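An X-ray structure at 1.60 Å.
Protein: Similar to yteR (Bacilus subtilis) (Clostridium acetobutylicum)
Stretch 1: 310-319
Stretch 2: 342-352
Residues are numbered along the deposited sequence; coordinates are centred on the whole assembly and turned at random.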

# COMPACT_ATOMS: atom_id res chain seq x y z
N LEU A 310 -8.63 -22.21 11.00
CA LEU A 310 -8.21 -21.10 10.16
C LEU A 310 -8.31 -19.81 10.97
O LEU A 310 -8.66 -19.84 12.16
CB LEU A 310 -9.07 -21.05 8.89
CG LEU A 310 -9.00 -22.29 7.97
CD1 LEU A 310 -9.93 -22.11 6.76
CD2 LEU A 310 -7.59 -22.60 7.52
N ILE A 311 -7.94 -18.69 10.37
CA ILE A 311 -7.91 -17.41 11.08
C ILE A 311 -8.62 -16.29 10.33
O ILE A 311 -8.63 -16.26 9.09
CB ILE A 311 -6.46 -16.94 11.41
CG1 ILE A 311 -5.60 -16.91 10.15
CG2 ILE A 311 -5.86 -17.84 12.51
CD1 ILE A 311 -4.18 -16.47 10.37
N ASN A 312 -9.21 -15.39 11.11
CA ASN A 312 -9.75 -14.12 10.61
C ASN A 312 -8.85 -12.97 10.98
O ASN A 312 -8.24 -12.96 12.04
CB ASN A 312 -11.10 -13.80 11.25
CG ASN A 312 -12.20 -14.72 10.82
OD1 ASN A 312 -12.11 -15.42 9.80
ND2 ASN A 312 -13.27 -14.73 11.60
N LEU A 313 -8.75 -12.01 10.08
CA LEU A 313 -8.13 -10.73 10.40
C LEU A 313 -9.24 -9.70 10.60
O LEU A 313 -10.03 -9.45 9.71
CB LEU A 313 -7.20 -10.27 9.29
CG LEU A 313 -6.44 -8.96 9.53
CD1 LEU A 313 -5.44 -9.07 10.63
CD2 LEU A 313 -5.75 -8.51 8.24
N ASN A 314 -9.28 -9.11 11.78
CA ASN A 314 -10.34 -8.18 12.15
C ASN A 314 -9.86 -6.73 12.19
O ASN A 314 -8.67 -6.47 12.20
CB ASN A 314 -10.82 -8.56 13.56
CG ASN A 314 -11.36 -9.98 13.65
OD1 ASN A 314 -10.82 -10.85 14.35
ND2 ASN A 314 -12.48 -10.20 13.03
N LYS A 315 -10.83 -5.82 12.27
CA LYS A 315 -10.62 -4.40 12.55
C LYS A 315 -9.95 -3.65 11.41
O LYS A 315 -9.07 -2.81 11.63
CB LYS A 315 -9.86 -4.18 13.85
CG LYS A 315 -10.32 -5.05 15.03
CD LYS A 315 -11.81 -4.85 15.36
CE LYS A 315 -12.20 -5.71 16.55
NZ LYS A 315 -13.63 -5.53 16.94
N ILE A 316 -10.45 -3.91 10.21
CA ILE A 316 -9.90 -3.28 9.01
C ILE A 316 -10.85 -2.18 8.53
O ILE A 316 -12.02 -2.41 8.34
CB ILE A 316 -9.70 -4.31 7.90
CG1 ILE A 316 -8.82 -5.48 8.36
CG2 ILE A 316 -9.16 -3.64 6.66
CD1 ILE A 316 -9.02 -6.71 7.53
N CYS A 317 -10.32 -0.99 8.32
CA CYS A 317 -11.16 0.07 7.75
C CYS A 317 -11.48 -0.31 6.31
O CYS A 317 -10.57 -0.45 5.50
CB CYS A 317 -10.41 1.41 7.77
SG CYS A 317 -11.37 2.71 6.92
N TYR A 318 -12.74 -0.45 5.96
CA TYR A 318 -13.08 -0.97 4.63
C TYR A 318 -12.62 -0.03 3.49
O TYR A 318 -12.12 -0.48 2.46
CB TYR A 318 -14.57 -1.26 4.53
CG TYR A 318 -15.02 -1.69 3.15
CD1 TYR A 318 -14.49 -2.83 2.53
CD2 TYR A 318 -15.94 -0.93 2.44
CE1 TYR A 318 -14.89 -3.19 1.27
CE2 TYR A 318 -16.34 -1.30 1.18
CZ TYR A 318 -15.82 -2.43 0.60
OH TYR A 318 -16.22 -2.79 -0.68
N VAL A 319 -12.85 1.26 3.68
CA VAL A 319 -12.62 2.27 2.66
C VAL A 319 -12.57 3.64 3.32
O VAL A 319 -13.28 3.90 4.29
CB VAL A 319 -13.72 2.25 1.56
CG1 VAL A 319 -15.09 2.61 2.15
CG2 VAL A 319 -13.37 3.19 0.40
N SER A 342 -13.88 -7.47 8.74
CA SER A 342 -12.92 -8.56 8.80
C SER A 342 -12.64 -9.14 7.40
O SER A 342 -13.47 -9.04 6.49
CB SER A 342 -13.45 -9.65 9.71
OG SER A 342 -14.63 -10.23 9.17
N ASN A 343 -11.45 -9.74 7.26
CA ASN A 343 -11.08 -10.47 6.06
C ASN A 343 -11.21 -9.67 4.78
O ASN A 343 -11.64 -10.17 3.75
CB ASN A 343 -11.81 -11.81 5.99
CG ASN A 343 -11.41 -12.72 7.12
OD1 ASN A 343 -10.34 -12.54 7.73
ND2 ASN A 343 -12.24 -13.70 7.42
N GLU A 344 -10.82 -8.41 4.87
CA GLU A 344 -10.79 -7.48 3.76
C GLU A 344 -9.37 -7.43 3.19
O GLU A 344 -8.41 -7.21 3.91
CB GLU A 344 -11.24 -6.10 4.26
CG GLU A 344 -10.79 -4.90 3.45
CD GLU A 344 -11.20 -4.97 2.02
OE1 GLU A 344 -12.32 -5.47 1.74
OE2 GLU A 344 -10.40 -4.51 1.17
N PRO A 345 -9.25 -7.62 1.87
CA PRO A 345 -7.94 -7.62 1.22
C PRO A 345 -7.01 -6.43 1.50
O PRO A 345 -5.79 -6.62 1.50
CB PRO A 345 -8.31 -7.74 -0.26
CG PRO A 345 -9.52 -8.59 -0.24
CD PRO A 345 -10.30 -8.08 0.93
N LYS A 346 -7.55 -5.24 1.74
CA LYS A 346 -6.70 -4.10 2.07
C LYS A 346 -5.91 -4.35 3.37
O LYS A 346 -4.83 -3.79 3.55
CB LYS A 346 -7.52 -2.83 2.19
CG LYS A 346 -8.14 -2.36 0.88
CD LYS A 346 -9.09 -1.19 1.11
CE LYS A 346 -10.14 -1.08 0.03
NZ LYS A 346 -11.27 -1.97 0.30
N GLY A 347 -6.44 -5.20 4.25
CA GLY A 347 -5.71 -5.64 5.44
C GLY A 347 -4.98 -6.97 5.27
O GLY A 347 -3.87 -7.15 5.78
N LEU A 348 -5.60 -7.90 4.55
CA LEU A 348 -5.03 -9.24 4.41
C LEU A 348 -3.67 -9.21 3.73
O LEU A 348 -2.74 -9.89 4.14
CB LEU A 348 -5.97 -10.16 3.61
CG LEU A 348 -7.29 -10.50 4.27
CD1 LEU A 348 -8.27 -11.09 3.27
CD2 LEU A 348 -7.10 -11.46 5.40
N GLY A 349 -3.56 -8.46 2.65
CA GLY A 349 -2.30 -8.40 1.93
C GLY A 349 -1.15 -7.92 2.79
O GLY A 349 -0.11 -8.57 2.88
N PRO A 350 -1.31 -6.74 3.42
CA PRO A 350 -0.25 -6.25 4.30
C PRO A 350 0.05 -7.20 5.45
O PRO A 350 1.21 -7.32 5.84
CB PRO A 350 -0.82 -4.91 4.81
CG PRO A 350 -1.67 -4.45 3.66
CD PRO A 350 -2.31 -5.69 3.13
N PHE A 351 -0.96 -7.86 5.98
CA PHE A 351 -0.69 -8.84 7.05
C PHE A 351 0.15 -10.02 6.54
O PHE A 351 1.09 -10.46 7.20
CB PHE A 351 -1.98 -9.34 7.71
CG PHE A 351 -1.70 -10.33 8.80
CD1 PHE A 351 -1.30 -9.89 10.04
CD2 PHE A 351 -1.74 -11.69 8.56
CE1 PHE A 351 -0.97 -10.81 11.05
CE2 PHE A 351 -1.44 -12.60 9.57
CZ PHE A 351 -1.05 -12.14 10.82
N LEU A 352 -0.15 -10.54 5.36
CA LEU A 352 0.67 -11.58 4.77
C LEU A 352 2.10 -11.12 4.58
O LEU A 352 3.05 -11.86 4.85
CB LEU A 352 0.12 -11.94 3.39
CG LEU A 352 -1.17 -12.75 3.34
CD1 LEU A 352 -1.78 -12.67 1.94
CD2 LEU A 352 -0.85 -14.19 3.72

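Strand 311-313 passes the helix that begins at Pro345 with a closest axis approach of 9.6 Å and 113° between their N-to-C directions, so the two elements cross steeply. Together the stretches bury 637 Å², and the polar contacts come from the segment leading into the helix and from its first turn.

Along stretch 1, buried Ile311 contributes little, its nearest approach being Ile311 O to Asn343 OD1 at 4.3 Å. Asn312 is the first to bond: its OD1 accepts from Asn343 ND2 at 2.9 Å, with an N-H...O angle of 164°. The same Asn343 amide uses its other end on the next residue, where Leu313 N donates to Asn343 OD1 (2.9 Å, 160°). Asn343 N returns a bond to Leu313 O (2.8 Å, 162°), so both backbone polar groups of Leu313 are satisfied by one residue. Leu313 O also receives a CA-H...O contact from Ser342 CA at 3.2 Å.

The Leu313 side chain, in the t, p rotamer, serves the apolar part of the interface. Its CB lies 4.1 Å from Leu348 CD2, and its CD2 lies 3.9 Å from Phe351 CB, packing against helix residues about one turn apart.

After Asn314 and the exposed Lys315, Ile316 points toward stretch 2. Its CD1 sits 3.6 Å from Glu344 N, and its CG2 is 4.0 Å from Gly347 N. Gly347 permits this closeness: an ideal CB there would fall 2.7 Å from Ile316 CD1, a clash.

Tyr318 closes the contact through its backbone, Lys346 NZ donating to Tyr318 O at 2.8 Å. Lys346 NZ also forms a salt bridge with Glu344 OE2 (2.8 Å), the carboxylate oxygen that caps the helix by accepting from Lys346 N at 3.0 Å. Lys346 NZ lies 4.4 Å from the centroid of the Tyr318 ring, 33° off the normal, an off-centre cation-pi contact, while Glu344 OE1 approaches the ring edge, 3.5 Å from Tyr318 CE1.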